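Local coordinates for suppressor protein MPT5 (PDB 5BZ1), which binds sequence elements in the 3'-UTRs of target mRNAs through its Pumilio RNA-binding domain and regulates their expression after transcription, at residues A[88-93]-A[132-137]. Numbering follows the deposited sequence.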
ATOM      1  N   ASN A  88     -12.311  23.168  -1.475  1.00 27.22           N
ATOM      2  CA  ASN A  88     -10.899  23.507  -1.646  1.00 28.33           C
ATOM      3  C   ASN A  88      -9.915  22.441  -1.174  1.00 28.29           C
ATOM      4  O   ASN A  88      -8.732  22.732  -0.998  1.00 29.66           O
ATOM      5  CB  ASN A  88     -10.577  24.822  -0.932  1.00 22.19           C
ATOM      6  CG  ASN A  88     -11.579  25.911  -1.240  1.00 32.43           C
ATOM      7  OD1 ASN A  88     -11.671  26.385  -2.373  1.00 33.51           O
ATOM      8  ND2 ASN A  88     -12.333  26.321  -0.228  1.00 25.26           N
ATOM      9  N   VAL A  89     -10.395  21.215  -0.979  1.00 25.00           N
ATOM     10  CA  VAL A  89      -9.563  20.153  -0.411  1.00 26.07           C
ATOM     11  C   VAL A  89      -8.304  19.826  -1.223  1.00 27.56           C
ATOM     12  O   VAL A  89      -7.288  19.443  -0.649  1.00 27.27           O
ATOM     13  CB  VAL A  89     -10.364  18.856  -0.134  1.00 29.21           C
ATOM     14  CG1 VAL A  89     -11.341  19.067   1.017  1.00 24.62           C
ATOM     15  CG2 VAL A  89     -11.104  18.396  -1.384  1.00 24.97           C
ATOM     16  N   PHE A  90      -8.364  19.977  -2.546  1.00 24.53           N
ATOM     17  CA  PHE A  90      -7.177  19.745  -3.368  1.00 26.61           C
ATOM     18  C   PHE A  90      -6.091  20.767  -3.063  1.00 26.68           C
ATOM     19  O   PHE A  90      -4.936  20.409  -2.833  1.00 28.15           O
ATOM     20  CB  PHE A  90      -7.496  19.779  -4.868  1.00 24.81           C
ATOM     21  CG  PHE A  90      -6.273  19.636  -5.743  1.00 30.02           C
ATOM     22  CD1 PHE A  90      -5.684  18.392  -5.932  1.00 29.98           C
ATOM     23  CD2 PHE A  90      -5.706  20.743  -6.367  1.00 27.24           C
ATOM     24  CE1 PHE A  90      -4.553  18.250  -6.730  1.00 28.03           C
ATOM     25  CE2 PHE A  90      -4.574  20.612  -7.165  1.00 30.20           C
ATOM     26  CZ  PHE A  90      -3.997  19.361  -7.347  1.00 28.83           C
ATOM     27  N   GLN A  91      -6.470  22.040  -3.081  1.00 26.20           N
ATOM     28  CA  GLN A  91      -5.545  23.133  -2.792  1.00 26.72           C
ATOM     29  C   GLN A  91      -4.949  22.993  -1.396  1.00 25.37           C
ATOM     30  O   GLN A  91      -3.758  23.231  -1.179  1.00 29.78           O
ATOM     31  CB  GLN A  91      -6.272  24.473  -2.908  1.00 27.58           C
ATOM     32  CG  GLN A  91      -5.481  25.661  -2.378  1.00 31.04           C
ATOM     33  CD  GLN A  91      -6.300  26.930  -2.360  1.00 34.36           C
ATOM     34  OE1 GLN A  91      -7.511  26.897  -2.570  1.00 35.61           O
ATOM     35  NE2 GLN A  91      -5.644  28.057  -2.114  1.00 39.29           N
ATOM     36  N   ILE A  92      -5.792  22.598  -0.451  1.00 23.32           N
ATOM     37  CA  ILE A  92      -5.367  22.421   0.926  1.00 20.46           C
ATOM     38  C   ILE A  92      -4.402  21.240   1.080  1.00 23.73           C
ATOM     39  O   ILE A  92      -3.388  21.349   1.767  1.00 24.33           O
ATOM     40  CB  ILE A  92      -6.585  22.232   1.843  1.00 24.56           C
ATOM     41  CG1 ILE A  92      -7.423  23.516   1.879  1.00 22.82           C
ATOM     42  CG2 ILE A  92      -6.149  21.851   3.242  1.00 19.69           C
ATOM     43  CD1 ILE A  92      -8.786  23.354   2.538  1.00 23.07           C
ATOM     44  N   SER A  93      -4.718  20.122   0.433  1.00 20.66           N
ATOM     45  CA  SER A  93      -3.941  18.894   0.586  1.00 25.26           C
ATOM     46  C   SER A  93      -2.511  18.983   0.037  1.00 28.75           C
ATOM     47  O   SER A  93      -1.596  18.367   0.580  1.00 28.81           O
ATOM     48  CB  SER A  93      -4.683  17.718  -0.053  1.00 24.92           C
ATOM     49  OG  SER A  93      -5.976  17.577   0.502  1.00 29.59           O
ATOM     50  N   VAL A 132      -6.822  13.879  -8.177  1.00 25.43           N
ATOM     51  CA  VAL A 132      -6.763  12.837  -7.145  1.00 22.88           C
ATOM     52  C   VAL A 132      -5.481  12.007  -7.263  1.00 27.39           C
ATOM     53  O   VAL A 132      -4.833  11.701  -6.257  1.00 23.96           O
ATOM     54  CB  VAL A 132      -7.992  11.902  -7.180  1.00 26.28           C
ATOM     55  CG1 VAL A 132      -7.841  10.787  -6.159  1.00 26.58           C
ATOM     56  CG2 VAL A 132      -9.271  12.684  -6.903  1.00 26.81           C
ATOM     57  N   VAL A 133      -5.120  11.643  -8.491  1.00 26.92           N
ATOM     58  CA  VAL A 133      -3.866  10.932  -8.736  1.00 28.99           C
ATOM     59  C   VAL A 133      -2.696  11.768  -8.218  1.00 30.29           C
ATOM     60  O   VAL A 133      -1.807  11.260  -7.532  1.00 29.77           O
ATOM     61  CB  VAL A 133      -3.672  10.617 -10.233  1.00 30.20           C
ATOM     62  CG1 VAL A 133      -2.265  10.113 -10.497  1.00 30.92           C
ATOM     63  CG2 VAL A 133      -4.696   9.591 -10.700  1.00 27.08           C
ATOM     64  N   THR A 134      -2.721  13.057  -8.538  1.00 28.39           N
ATOM     65  CA  THR A 134      -1.721  14.002  -8.051  1.00 31.35           C
ATOM     66  C   THR A 134      -1.634  13.996  -6.521  1.00 31.09           C
ATOM     67  O   THR A 134      -0.538  13.963  -5.962  1.00 28.58           O
ATOM     68  CB  THR A 134      -2.005  15.421  -8.568  1.00 30.55           C
ATOM     69  OG1 THR A 134      -1.749  15.469  -9.979  1.00 33.28           O
ATOM     70  CG2 THR A 134      -1.127  16.442  -7.860  1.00 28.51           C
ATOM     71  N   LEU A 135      -2.784  14.005  -5.853  1.00 27.13           N
ATOM     72  CA  LEU A 135      -2.826  13.939  -4.393  1.00 25.16           C
ATOM     73  C   LEU A 135      -2.180  12.658  -3.856  1.00 29.18           C
ATOM     74  O   LEU A 135      -1.431  12.694  -2.878  1.00 25.70           O
ATOM     75  CB  LEU A 135      -4.268  14.042  -3.892  1.00 21.05           C
ATOM     76  CG  LEU A 135      -4.913  15.420  -4.016  1.00 31.25           C
ATOM     77  CD1 LEU A 135      -6.277  15.444  -3.353  1.00 26.89           C
ATOM     78  CD2 LEU A 135      -4.011  16.476  -3.409  1.00 29.29           C
ATOM     79  N   ILE A 136      -2.481  11.533  -4.499  1.00 25.63           N
ATOM     80  CA  ILE A 136      -1.953  10.235  -4.087  1.00 27.86           C
ATOM     81  C   ILE A 136      -0.421  10.229  -4.110  1.00 24.91           C
ATOM     82  O   ILE A 136       0.221   9.662  -3.225  1.00 25.03           O
ATOM     83  CB  ILE A 136      -2.510   9.100  -4.981  1.00 28.74           C
ATOM     84  CG1 ILE A 136      -4.005   8.909  -4.724  1.00 27.68           C
ATOM     85  CG2 ILE A 136      -1.780   7.790  -4.730  1.00 21.85           C
ATOM     86  CD1 ILE A 136      -4.684   7.951  -5.686  1.00 30.81           C
ATOM     87  N   ASN A 137       0.155  10.884  -5.115  1.00 24.81           N
ATOM     88  CA  ASN A 137       1.604  10.926  -5.279  1.00 28.50           C
ATOM     89  C   ASN A 137       2.282  12.149  -4.665  1.00 30.65           C
ATOM     90  O   ASN A 137       3.509  12.200  -4.578  1.00 32.44           O
ATOM     91  CB  ASN A 137       1.973  10.825  -6.762  1.00 32.06           C
ATOM     92  CG  ASN A 137       1.757   9.434  -7.321  1.00 32.01           C
ATOM     93  OD1 ASN A 137       1.627   8.471  -6.570  1.00 30.03           O
ATOM     94  ND2 ASN A 137       1.727   9.322  -8.646  1.00 29.17           N
TER
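F90 and L135 pack together in an apolar helix-helix contact between Pumilio repeats 3 and 4 of the RNA-binding domain. The short helix 89-93 lies beside the end of helix 129-137. The axes of 89-93 and 132-137 come within 10.6 Å and run nearly the same way, 22° apart. The F90 ring reaches toward helix 129-137, with its CG anti to the backbone N (chi1 176°). L135 approaches the ring obliquely, with its CD2 3.6 Å from F90 CD1. The same L135 CD2 also lies 3.6 Å from S93 CB, and the leucine thus packs on both residues. T134 CG2 comes to the ring edge, near its plane, 4.0 Å from F90 CE1. Replacing F90 by an alanine would probably open a gap beside L135 and leave T134 CG2 without its aromatic neighbour. S93 OG turns back to its own helix and donates to V89 O (2.6 Å). That carbonyl also accepts from S93 N, on the opposite face of its plane. L135 also packs on I94 and F122. On the flanks, I92 touches helix 53-57 and V133 touches helix 169-174, so the pair continues the side-by-side stacking of successive repeats.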